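PDB 7O21: uncharacterized conserved from Bdellovibrio bacteriovorus, which probably acts as an L,D-carboxypeptidase that edits cell-wall peptidoglycan, asymmetric editing of this kind generating the curved shape of the predatory cell. Local coordinates for residues 38-43 against 251-256; 52-57 against 63-68; 59-64 against 189-194. All blocks are in the same frame, centred on the assembly; numbering follows the deposited sequence.

Contact 1: residues 38-43 against 251-256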
loop_
_atom_site.group_PDB
_atom_site.type_symbol
_atom_site.label_atom_id
_atom_site.label_comp_id
_atom_site.label_asym_id
_atom_site.label_seq_id
_atom_site.Cartn_x
_atom_site.Cartn_y
_atom_site.Cartn_z
ATOM N N ALA A 38 -13.649 -14.835 1.941
ATOM C CA ALA A 38 -13.217 -13.447 2.015
ATOM C C ALA A 38 -12.173 -13.124 0.958
ATOM O O ALA A 38 -11.970 -11.944 0.646
ATOM C CB ALA A 38 -12.655 -13.151 3.406
ATOM N N PHE A 39 -11.528 -14.142 0.388
ATOM C CA PHE A 39 -10.580 -13.929 -0.702
ATOM C C PHE A 39 -11.346 -14.124 -2.003
ATOM O O PHE A 39 -12.570 -13.966 -2.018
ATOM C CB PHE A 39 -9.409 -14.919 -0.621
ATOM C CG PHE A 39 -8.696 -14.932 0.724
ATOM C CD1 PHE A 39 -8.633 -13.800 1.525
ATOM C CD2 PHE A 39 -8.091 -16.094 1.172
ATOM C CE1 PHE A 39 -7.970 -13.844 2.768
ATOM C CE2 PHE A 39 -7.428 -16.147 2.395
ATOM C CZ PHE A 39 -7.369 -15.029 3.185
ATOM N N SER A 40 -10.669 -14.475 -3.094
ATOM C CA SER A 40 -11.296 -14.531 -4.409
ATOM C C SER A 40 -11.344 -15.972 -4.883
ATOM O O SER A 40 -10.322 -16.667 -4.864
ATOM C CB SER A 40 -10.511 -13.682 -5.411
ATOM O OG SER A 40 -10.973 -13.901 -6.744
ATOM N N ARG A 41 -12.519 -16.428 -5.306
ATOM C CA ARG A 41 -12.572 -17.771 -5.868
ATOM C C ARG A 41 -12.043 -17.838 -7.287
ATOM O O ARG A 41 -11.900 -18.946 -7.818
ATOM C CB ARG A 41 -13.978 -18.368 -5.784
ATOM C CG ARG A 41 -15.046 -17.652 -6.567
ATOM C CD ARG A 41 -16.430 -18.133 -6.078
ATOM N NE ARG A 41 -17.507 -17.740 -6.979
ATOM C CZ ARG A 41 -18.366 -16.754 -6.744
ATOM N NH1 ARG A 41 -18.300 -16.051 -5.619
ATOM N NH2 ARG A 41 -19.309 -16.478 -7.634
ATOM N N TYR A 42 -11.743 -16.692 -7.899
ATOM C CA TYR A 42 -11.214 -16.622 -9.253
ATOM C C TYR A 42 -9.762 -16.160 -9.255
ATOM O O TYR A 42 -9.355 -15.338 -8.426
ATOM C CB TYR A 42 -12.033 -15.649 -10.115
ATOM C CG TYR A 42 -13.483 -16.030 -10.217
ATOM C CD1 TYR A 42 -13.876 -17.168 -10.915
ATOM C CD2 TYR A 42 -14.451 -15.291 -9.558
ATOM C CE1 TYR A 42 -15.230 -17.525 -10.990
ATOM C CE2 TYR A 42 -15.787 -15.645 -9.626
ATOM C CZ TYR A 42 -16.163 -16.756 -10.336
ATOM O OH TYR A 42 -17.502 -17.095 -10.399
ATOM N N VAL A 43 -9.003 -16.646 -10.241
ATOM C CA VAL A 43 -7.629 -16.220 -10.488
ATOM C C VAL A 43 -7.512 -15.908 -11.971
ATOM O O VAL A 43 -7.969 -16.700 -12.801
ATOM C CB VAL A 43 -6.633 -17.335 -10.120
ATOM C CG1 VAL A 43 -5.248 -17.024 -10.676
ATOM C CG2 VAL A 43 -6.585 -17.526 -8.596
ATOM N N GLN A 251 -7.579 -23.915 3.607
ATOM C CA GLN A 251 -6.979 -24.345 2.361
ATOM C C GLN A 251 -6.385 -23.129 1.649
ATOM O O GLN A 251 -7.111 -22.162 1.382
ATOM C CB GLN A 251 -8.020 -25.004 1.468
ATOM C CG GLN A 251 -7.493 -25.305 0.088
ATOM C CD GLN A 251 -8.572 -25.875 -0.787
ATOM O OE1 GLN A 251 -9.145 -26.924 -0.479
ATOM N NE2 GLN A 251 -8.867 -25.189 -1.883
ATOM N N PRO A 252 -5.083 -23.118 1.367
ATOM C CA PRO A 252 -4.431 -21.902 0.882
ATOM C C PRO A 252 -4.433 -21.746 -0.633
ATOM O O PRO A 252 -4.599 -22.699 -1.398
ATOM C CB PRO A 252 -2.983 -22.096 1.357
ATOM C CG PRO A 252 -2.794 -23.567 1.281
ATOM C CD PRO A 252 -4.107 -24.151 1.755
ATOM N N TYR A 253 -4.279 -20.482 -1.063
ATOM C CA TYR A 253 -3.732 -20.203 -2.387
ATOM C C TYR A 253 -2.294 -20.699 -2.391
ATOM O O TYR A 253 -1.547 -20.489 -1.432
ATOM C CB TYR A 253 -3.626 -18.695 -2.671
ATOM C CG TYR A 253 -4.861 -17.874 -3.002
ATOM C CD1 TYR A 253 -5.509 -17.972 -4.230
ATOM C CD2 TYR A 253 -5.316 -16.921 -2.110
ATOM C CE1 TYR A 253 -6.622 -17.171 -4.520
ATOM C CE2 TYR A 253 -6.404 -16.139 -2.390
ATOM C CZ TYR A 253 -7.038 -16.245 -3.593
ATOM O OH TYR A 253 -8.138 -15.440 -3.815
ATOM N N ILE A 254 -1.895 -21.332 -3.486
ATOM C CA ILE A 254 -0.502 -21.734 -3.688
ATOM C C ILE A 254 -0.136 -21.422 -5.130
ATOM O O ILE A 254 -0.761 -21.948 -6.062
ATOM C CB ILE A 254 -0.260 -23.226 -3.408
ATOM C CG1 ILE A 254 -0.765 -23.582 -2.012
ATOM C CG2 ILE A 254 1.243 -23.548 -3.551
ATOM C CD1 ILE A 254 -0.679 -25.083 -1.677
ATOM N N VAL A 255 0.849 -20.545 -5.314
ATOM C CA VAL A 255 1.404 -20.227 -6.626
ATOM C C VAL A 255 2.911 -20.442 -6.556
ATOM O O VAL A 255 3.577 -19.934 -5.648
ATOM C CB VAL A 255 1.091 -18.780 -7.039
ATOM C CG1 VAL A 255 1.665 -18.485 -8.415
ATOM C CG2 VAL A 255 -0.409 -18.577 -7.067
ATOM N N GLN A 256 3.446 -21.174 -7.532
ATOM C CA GLN A 256 4.883 -21.422 -7.609
ATOM C C GLN A 256 5.311 -21.170 -9.043
ATOM O O GLN A 256 4.909 -21.903 -9.948
ATOM C CB GLN A 256 5.209 -22.856 -7.199
ATOM C CG GLN A 256 6.639 -23.025 -6.704
ATOM C CD GLN A 256 7.664 -22.949 -7.819
ATOM O OE1 GLN A 256 8.470 -22.005 -7.897
ATOM N NE2 GLN A 256 7.647 -23.951 -8.689
#
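The phenol of Tyr-253, in the conformer described here (a second is modelled), lies against the CB side of Phe-39 and drives its hydroxyl into the backbone of Ser-40. It reaches out from strand 246-257 of the NTF2-like sheet to the loop that leads into strand 42-47 of the L,D-transpeptidase (YkuD) domain, so this is a buried junction between the two folds. With CG anti to the carbonyl carbon (chi1 -75°), the tyrosine spans a gap in which even the nearest CA atoms, those of Phe-39 and Tyr-253, stay 9.4 Å apart. A long, flat residue with a polar end suits that task. Its ring carbon CE2 rests 3.7 Å from CB of Phe-39, the two side chains meeting at a slant, while CG2 of Val-43 approaches the edge of the tyrosine ring near its plane, 4.1 Å from CE1. The Phe-39 ring also takes part in a cation-pi interaction with Lys-264 of the NTF2-like sheet. At the far end of the ring, Ser-40 N donates a hydrogen bond to Tyr-253 OH (2.8 Å, 148° at the hydrogen), giving the buried hydroxyl a polar partner. Ser-40 swings OG anti to its own N (chi1 170°), which turns it toward the start of strand 42-47: there Ser-40 OG, also hydrogen-bonded to Thr-171, donates to Tyr-42 O at 2.7 Å, on a lone pair in the carbonyl plane.

Contact 2: residues 52-57 against 63-68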
loop_
_atom_site.group_PDB
_atom_site.type_symbol
_atom_site.label_atom_id
_atom_site.label_comp_id
_atom_site.label_asym_id
_atom_site.label_seq_id
_atom_site.Cartn_x
_atom_site.Cartn_y
_atom_site.Cartn_z
ATOM N N LYS A 52 -2.734 -14.754 -24.276
ATOM C CA LYS A 52 -4.017 -15.222 -23.770
ATOM C C LYS A 52 -4.159 -14.870 -22.299
ATOM O O LYS A 52 -3.192 -14.948 -21.534
ATOM C CB LYS A 52 -4.176 -16.739 -23.908
ATOM C CG LYS A 52 -4.118 -17.248 -25.341
ATOM C CD LYS A 52 -5.386 -16.928 -26.107
ATOM C CE LYS A 52 -5.462 -17.746 -27.389
ATOM N NZ LYS A 52 -5.715 -16.884 -28.569
ATOM N N LEU A 53 -5.377 -14.529 -21.908
ATOM C CA LEU A 53 -5.745 -14.326 -20.516
ATOM C C LEU A 53 -6.859 -15.301 -20.180
ATOM O O LEU A 53 -7.878 -15.341 -20.877
ATOM C CB LEU A 53 -6.210 -12.890 -20.302
ATOM C CG LEU A 53 -6.642 -12.463 -18.902
ATOM C CD1 LEU A 53 -6.503 -10.947 -18.786
ATOM C CD2 LEU A 53 -8.086 -12.890 -18.609
ATOM N N SER A 54 -6.675 -16.081 -19.119
ATOM C CA SER A 54 -7.640 -17.087 -18.709
ATOM C C SER A 54 -8.143 -16.787 -17.306
ATOM O O SER A 54 -7.460 -16.150 -16.503
ATOM C CB SER A 54 -7.022 -18.484 -18.686
ATOM O OG SER A 54 -6.350 -18.790 -19.894
ATOM N N VAL A 55 -9.367 -17.223 -17.032
ATOM C CA VAL A 55 -9.943 -17.153 -15.696
ATOM C C VAL A 55 -10.062 -18.567 -15.155
ATOM O O VAL A 55 -10.634 -19.440 -15.812
ATOM C CB VAL A 55 -11.312 -16.451 -15.698
ATOM C CG1 VAL A 55 -11.827 -16.321 -14.273
ATOM C CG2 VAL A 55 -11.203 -15.089 -16.350
ATOM N N PHE A 56 -9.504 -18.804 -13.975
ATOM C CA PHE A 56 -9.652 -20.073 -13.284
ATOM C C PHE A 56 -10.501 -19.877 -12.039
ATOM O O PHE A 56 -10.493 -18.808 -11.419
ATOM C CB PHE A 56 -8.279 -20.639 -12.885
ATOM C CG PHE A 56 -7.521 -21.214 -14.041
ATOM C CD1 PHE A 56 -6.804 -20.384 -14.892
ATOM C CD2 PHE A 56 -7.557 -22.575 -14.304
ATOM C CE1 PHE A 56 -6.113 -20.903 -15.970
ATOM C CE2 PHE A 56 -6.871 -23.103 -15.402
ATOM C CZ PHE A 56 -6.149 -22.261 -16.221
ATOM N N GLU A 57 -11.257 -20.914 -11.690
ATOM C CA GLU A 57 -12.105 -20.914 -10.509
ATOM C C GLU A 57 -11.753 -22.099 -9.622
ATOM O O GLU A 57 -11.383 -23.179 -10.102
ATOM C CB GLU A 57 -13.619 -20.938 -10.866
ATOM C CG GLU A 57 -14.520 -20.734 -9.646
ATOM C CD GLU A 57 -16.011 -20.726 -9.958
ATOM O OE1 GLU A 57 -16.379 -21.024 -11.113
ATOM O OE2 GLU A 57 -16.792 -20.412 -9.034
ATOM N N ILE A 63 -8.620 -26.826 -9.568
ATOM C CA ILE A 63 -8.870 -25.577 -10.269
ATOM C C ILE A 63 -9.501 -25.925 -11.611
ATOM O O ILE A 63 -9.261 -27.001 -12.168
ATOM C CB ILE A 63 -7.582 -24.743 -10.469
ATOM C CG1 ILE A 63 -6.613 -25.460 -11.414
ATOM C CG2 ILE A 63 -6.944 -24.419 -9.120
ATOM C CD1 ILE A 63 -5.374 -24.655 -11.754
ATOM N N GLN A 64 -10.296 -25.001 -12.142
ATOM C CA GLN A 64 -10.997 -25.239 -13.398
ATOM C C GLN A 64 -10.951 -23.964 -14.225
ATOM O O GLN A 64 -11.291 -22.894 -13.722
ATOM C CB GLN A 64 -12.453 -25.615 -13.110
ATOM C CG GLN A 64 -13.255 -26.027 -14.331
ATOM C CD GLN A 64 -14.628 -26.547 -13.966
ATOM O OE1 GLN A 64 -14.959 -26.689 -12.789
ATOM N NE2 GLN A 64 -15.437 -26.844 -14.978
ATOM N N LYS A 65 -10.543 -24.076 -15.485
ATOM C CA LYS A 65 -10.561 -22.923 -16.374
ATOM C C LYS A 65 -11.992 -22.691 -16.829
ATOM O O LYS A 65 -12.660 -23.616 -17.303
ATOM C CB LYS A 65 -9.654 -23.155 -17.585
ATOM C CG LYS A 65 -9.512 -21.933 -18.489
ATOM C CD LYS A 65 -8.685 -22.237 -19.739
ATOM C CE LYS A 65 -7.186 -22.128 -19.462
ATOM N NZ LYS A 65 -6.339 -22.308 -20.684
ATOM N N ILE A 66 -12.473 -21.461 -16.673
ATOM C CA ILE A 66 -13.845 -21.147 -17.024
ATOM C C ILE A 66 -13.958 -20.314 -18.294
ATOM O O ILE A 66 -14.971 -20.422 -18.992
ATOM C CB ILE A 66 -14.647 -20.512 -15.876
ATOM C CG1 ILE A 66 -13.994 -19.211 -15.451
ATOM C CG2 ILE A 66 -14.771 -21.486 -14.700
ATOM C CD1 ILE A 66 -14.755 -18.481 -14.359
ATOM N N THR A 67 -12.961 -19.496 -18.619
ATOM C CA THR A 67 -12.999 -18.720 -19.853
ATOM C C THR A 67 -11.585 -18.287 -20.226
ATOM O O THR A 67 -10.637 -18.448 -19.450
ATOM C CB THR A 67 -13.942 -17.520 -19.719
ATOM O OG1 THR A 67 -14.239 -16.995 -21.023
ATOM C CG2 THR A 67 -13.308 -16.437 -18.863
ATOM N N GLU A 68 -11.450 -17.753 -21.443
ATOM C CA GLU A 68 -10.159 -17.381 -21.995
ATOM C C GLU A 68 -10.380 -16.368 -23.113
ATOM O O GLU A 68 -11.326 -16.500 -23.899
ATOM C CB GLU A 68 -9.454 -18.621 -22.562
ATOM C CG GLU A 68 -8.057 -18.371 -23.081
ATOM C CD GLU A 68 -7.296 -19.661 -23.303
ATOM O OE1 GLU A 68 -7.148 -20.443 -22.338
ATOM O OE2 GLU A 68 -6.859 -19.902 -24.439
#
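One face of the Phe-56 ring carries the aliphatic part of Lys-65: CB stands 4.0 Å from the Phe-56 ring centroid, 29° off the normal, as a CH-pi contact, and CG follows nearer the rim. CD1 of Ile-63 meets the same ring obliquely, and Pro-27 and Leu-45 also touch the phenylalanine. The second flat group, the Glu-68 carboxylate, is met at OE1 almost in line with its C-O bond by Lys-65 NZ, a 2.6 Å salt bridge; the methylenes of Lys-52 run past OE2. Lysine suits position 65 because its chain is apolar along its methylenes and charged at its end. The bend at chi3 (-84°) carries CE past CZ of Phe-56 and sends NZ to Glu-68 and to the hydroxyl of Tyr-181. Beyond the sheet's other face, branched residues fit together, with Val-55 CG2 lying 3.5 Å from Thr-67 CG2. The antiparallel strands are joined by backbone hydrogen bonds, Val-55 N to Thr-67 O (3.0 Å), Ile-66 N to Val-55 O (2.9 Å) and a mutual pair between Glu-57 and Gln-64. Ile-66 is the extra residue that shifts the register, and it sets CD1 3.6 Å from CG1 of Val-55. Leu-53 lies about 10 Å, side chain to side chain, from the predicted active-site His-136. This is a beta hairpin with a beta bulge, set in the mixed sheet of the YkuD catalytic domain.

Contact 3: residues 59-64 against 189-194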
loop_
_atom_site.group_PDB
_atom_site.type_symbol
_atom_site.label_atom_id
_atom_site.label_comp_id
_atom_site.label_asym_id
_atom_site.label_seq_id
_atom_site.Cartn_x
_atom_site.Cartn_y
_atom_site.Cartn_z
ATOM N N ASN A 59 -12.364 -25.281 -7.496
ATOM C CA ASN A 59 -13.274 -26.431 -7.483
ATOM C C ASN A 59 -12.745 -27.348 -6.384
ATOM O O ASN A 59 -12.011 -28.299 -6.652
ATOM C CB ASN A 59 -13.296 -27.100 -8.856
ATOM C CG ASN A 59 -14.095 -28.378 -8.873
ATOM O OD1 ASN A 59 -15.007 -28.568 -8.079
ATOM N ND2 ASN A 59 -13.748 -29.270 -9.792
ATOM N N GLY A 60 -13.107 -27.038 -5.140
ATOM C CA GLY A 60 -12.531 -27.757 -4.021
ATOM C C GLY A 60 -11.029 -27.544 -3.976
ATOM O O GLY A 60 -10.537 -26.407 -3.969
ATOM N N GLU A 61 -10.285 -28.651 -3.954
ATOM C CA GLU A 61 -8.830 -28.617 -4.027
ATOM C C GLU A 61 -8.320 -28.482 -5.450
ATOM O O GLU A 61 -7.113 -28.292 -5.648
ATOM C CB GLU A 61 -8.235 -29.899 -3.438
ATOM C CG GLU A 61 -8.597 -30.151 -1.988
ATOM C CD GLU A 61 -7.821 -31.321 -1.404
ATOM O OE1 GLU A 61 -7.044 -31.109 -0.450
ATOM O OE2 GLU A 61 -7.978 -32.446 -1.917
ATOM N N GLN A 62 -9.199 -28.592 -6.436
ATOM C CA GLN A 62 -8.827 -28.483 -7.834
ATOM C C GLN A 62 -9.077 -27.068 -8.346
ATOM O O GLN A 62 -9.625 -26.205 -7.651
ATOM C CB GLN A 62 -9.605 -29.495 -8.689
ATOM C CG GLN A 62 -9.056 -30.916 -8.653
ATOM C CD GLN A 62 -9.220 -31.570 -7.301
ATOM O OE1 GLN A 62 -10.325 -31.635 -6.764
ATOM N NE2 GLN A 62 -8.116 -32.061 -6.735
ATOM N N ILE A 63 -8.620 -26.826 -9.568
ATOM C CA ILE A 63 -8.870 -25.577 -10.269
ATOM C C ILE A 63 -9.501 -25.925 -11.611
ATOM O O ILE A 63 -9.261 -27.001 -12.168
ATOM C CB ILE A 63 -7.582 -24.743 -10.469
ATOM C CG1 ILE A 63 -6.613 -25.460 -11.414
ATOM C CG2 ILE A 63 -6.944 -24.419 -9.120
ATOM C CD1 ILE A 63 -5.374 -24.655 -11.754
ATOM N N GLN A 64 -10.296 -25.001 -12.142
ATOM C CA GLN A 64 -10.997 -25.239 -13.398
ATOM C C GLN A 64 -10.951 -23.964 -14.225
ATOM O O GLN A 64 -11.291 -22.894 -13.722
ATOM C CB GLN A 64 -12.453 -25.615 -13.110
ATOM C CG GLN A 64 -13.255 -26.027 -14.331
ATOM C CD GLN A 64 -14.628 -26.547 -13.966
ATOM O OE1 GLN A 64 -14.959 -26.689 -12.789
ATOM N NE2 GLN A 64 -15.437 -26.844 -14.978
ATOM N N LYS A 189 0.206 -33.914 -8.353
ATOM C CA LYS A 189 1.434 -34.284 -7.663
ATOM C C LYS A 189 2.147 -33.043 -7.149
ATOM O O LYS A 189 2.550 -32.983 -5.984
ATOM C CB LYS A 189 2.330 -35.097 -8.601
ATOM C CG LYS A 189 3.593 -35.635 -7.948
ATOM C CD LYS A 189 4.787 -34.740 -8.233
ATOM C CE LYS A 189 6.066 -35.297 -7.610
ATOM N NZ LYS A 189 5.885 -35.713 -6.185
ATOM N N ARG A 190 2.297 -32.035 -8.010
ATOM C CA ARG A 190 2.928 -30.784 -7.598
ATOM C C ARG A 190 2.149 -30.103 -6.484
ATOM O O ARG A 190 2.746 -29.582 -5.532
ATOM C CB ARG A 190 3.066 -29.853 -8.799
ATOM C CG ARG A 190 3.959 -30.413 -9.884
ATOM C CD ARG A 190 4.304 -29.360 -10.906
ATOM N NE ARG A 190 5.041 -29.937 -12.023
ATOM C CZ ARG A 190 5.789 -29.232 -12.862
ATOM N NH1 ARG A 190 5.907 -27.917 -12.706
ATOM N NH2 ARG A 190 6.417 -29.843 -13.854
ATOM N N ARG A 191 0.818 -30.084 -6.591
ATOM C CA ARG A 191 0.009 -29.481 -5.536
ATOM C C ARG A 191 0.235 -30.185 -4.203
ATOM O O ARG A 191 0.422 -29.533 -3.172
ATOM C CB ARG A 191 -1.471 -29.500 -5.925
ATOM C CG ARG A 191 -2.387 -28.780 -4.937
ATOM C CD ARG A 191 -3.874 -29.041 -5.208
ATOM N NE ARG A 191 -4.210 -30.463 -5.131
ATOM C CZ ARG A 191 -4.326 -31.142 -3.995
ATOM N NH1 ARG A 191 -4.144 -30.531 -2.829
ATOM N NH2 ARG A 191 -4.624 -32.433 -4.022
ATOM N N GLN A 192 0.240 -31.522 -4.206
ATOM C CA GLN A 192 0.463 -32.262 -2.964
ATOM C C GLN A 192 1.858 -32.007 -2.415
ATOM O O GLN A 192 2.041 -31.913 -1.195
ATOM C CB GLN A 192 0.264 -33.757 -3.204
ATOM C CG GLN A 192 -1.154 -34.155 -3.539
ATOM C CD GLN A 192 -1.266 -35.632 -3.869
ATOM O OE1 GLN A 192 -0.282 -36.376 -3.797
ATOM N NE2 GLN A 192 -2.462 -36.064 -4.245
ATOM N N ASP A 193 2.857 -31.911 -3.295
ATOM C CA ASP A 193 4.218 -31.646 -2.845
ATOM C C ASP A 193 4.277 -30.338 -2.072
ATOM O O ASP A 193 4.864 -30.264 -0.986
ATOM C CB ASP A 193 5.162 -31.590 -4.046
ATOM C CG ASP A 193 5.508 -32.961 -4.585
ATOM O OD1 ASP A 193 5.199 -33.973 -3.918
ATOM O OD2 ASP A 193 6.100 -33.009 -5.679
ATOM N N LEU A 194 3.663 -29.289 -2.620
ATOM C CA LEU A 194 3.707 -27.995 -1.944
ATOM C C LEU A 194 2.800 -27.985 -0.716
ATOM O O LEU A 194 3.123 -27.349 0.295
ATOM C CB LEU A 194 3.354 -26.880 -2.934
ATOM C CG LEU A 194 4.541 -26.409 -3.783
ATOM C CD1 LEU A 194 5.680 -25.892 -2.903
ATOM C CD2 LEU A 194 5.040 -27.514 -4.705
#
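Residues 59-64 form the tip of a beta hairpin with a two-residue loop, closed by a type II' turn from Asn-59 to Gln-62, and residues 189-194 are regular helix within 184-206, the long helix packed beside the NTF2-like sheet. Paired backbone hydrogen bonds shut the turn, Gln-62 N to Asn-59 O at 2.8 Å and Asn-59 N to Gln-62 O at 2.9 Å. Gly-60 occupies the position whose positive phi (62°) glycine adopts readily. The two backbones stay well apart, 9.0 Å between the CA atoms of Glu-61 and Arg-191, and the long arginine bridges that distance. Arg-191 leaves the helix with CG anti to its N (chi1 -175°), then bends at chi3, which lays the guanidinium under Glu-61: CB of the glutamate stands 4.1 Å above the centre of the guanidinium plane. The charged ends attract only at long range, since Glu-61 OE1 is 3.8 Å from Arg-191 NH1 and well out of the guanidinium plane, with no N-H aimed at it. The stronger partners of this buried group are Asp-188, in a salt bridge with NH2, and Gln-32, which accepts from NH1; they probably fix its rotation. The nearest approach between the segments is not between the charged groups: Arg-191 CD lies 3.4 Å from the backbone oxygen Glu-61 O.

From the N terminus, strand 30-32 first joins the edge of the NTF2-like sheet; the chain then passes through 38-43 into strand 42-47 of the catalytic sheet. Contact 2 closes the shortest loop, folding strand 52-59 back on strand 62-73. Contact 3 starts at the tip of that same hairpin, sharing Ile-63 and Gln-64 with contact 2, and closes only at helix 184-206, so these two loops overlap in sequence without one enclosing the other. Contact 1, ending at 251-256, encloses both. Direct bonds join them: Val-43 O to Phe-56 N links contacts 1 and 2, and Gln-251 NE2 to Gly-60 O links 1 and 3. Contacts 1 and 3 thus tether the catalytic sheet to the NTF2-like part.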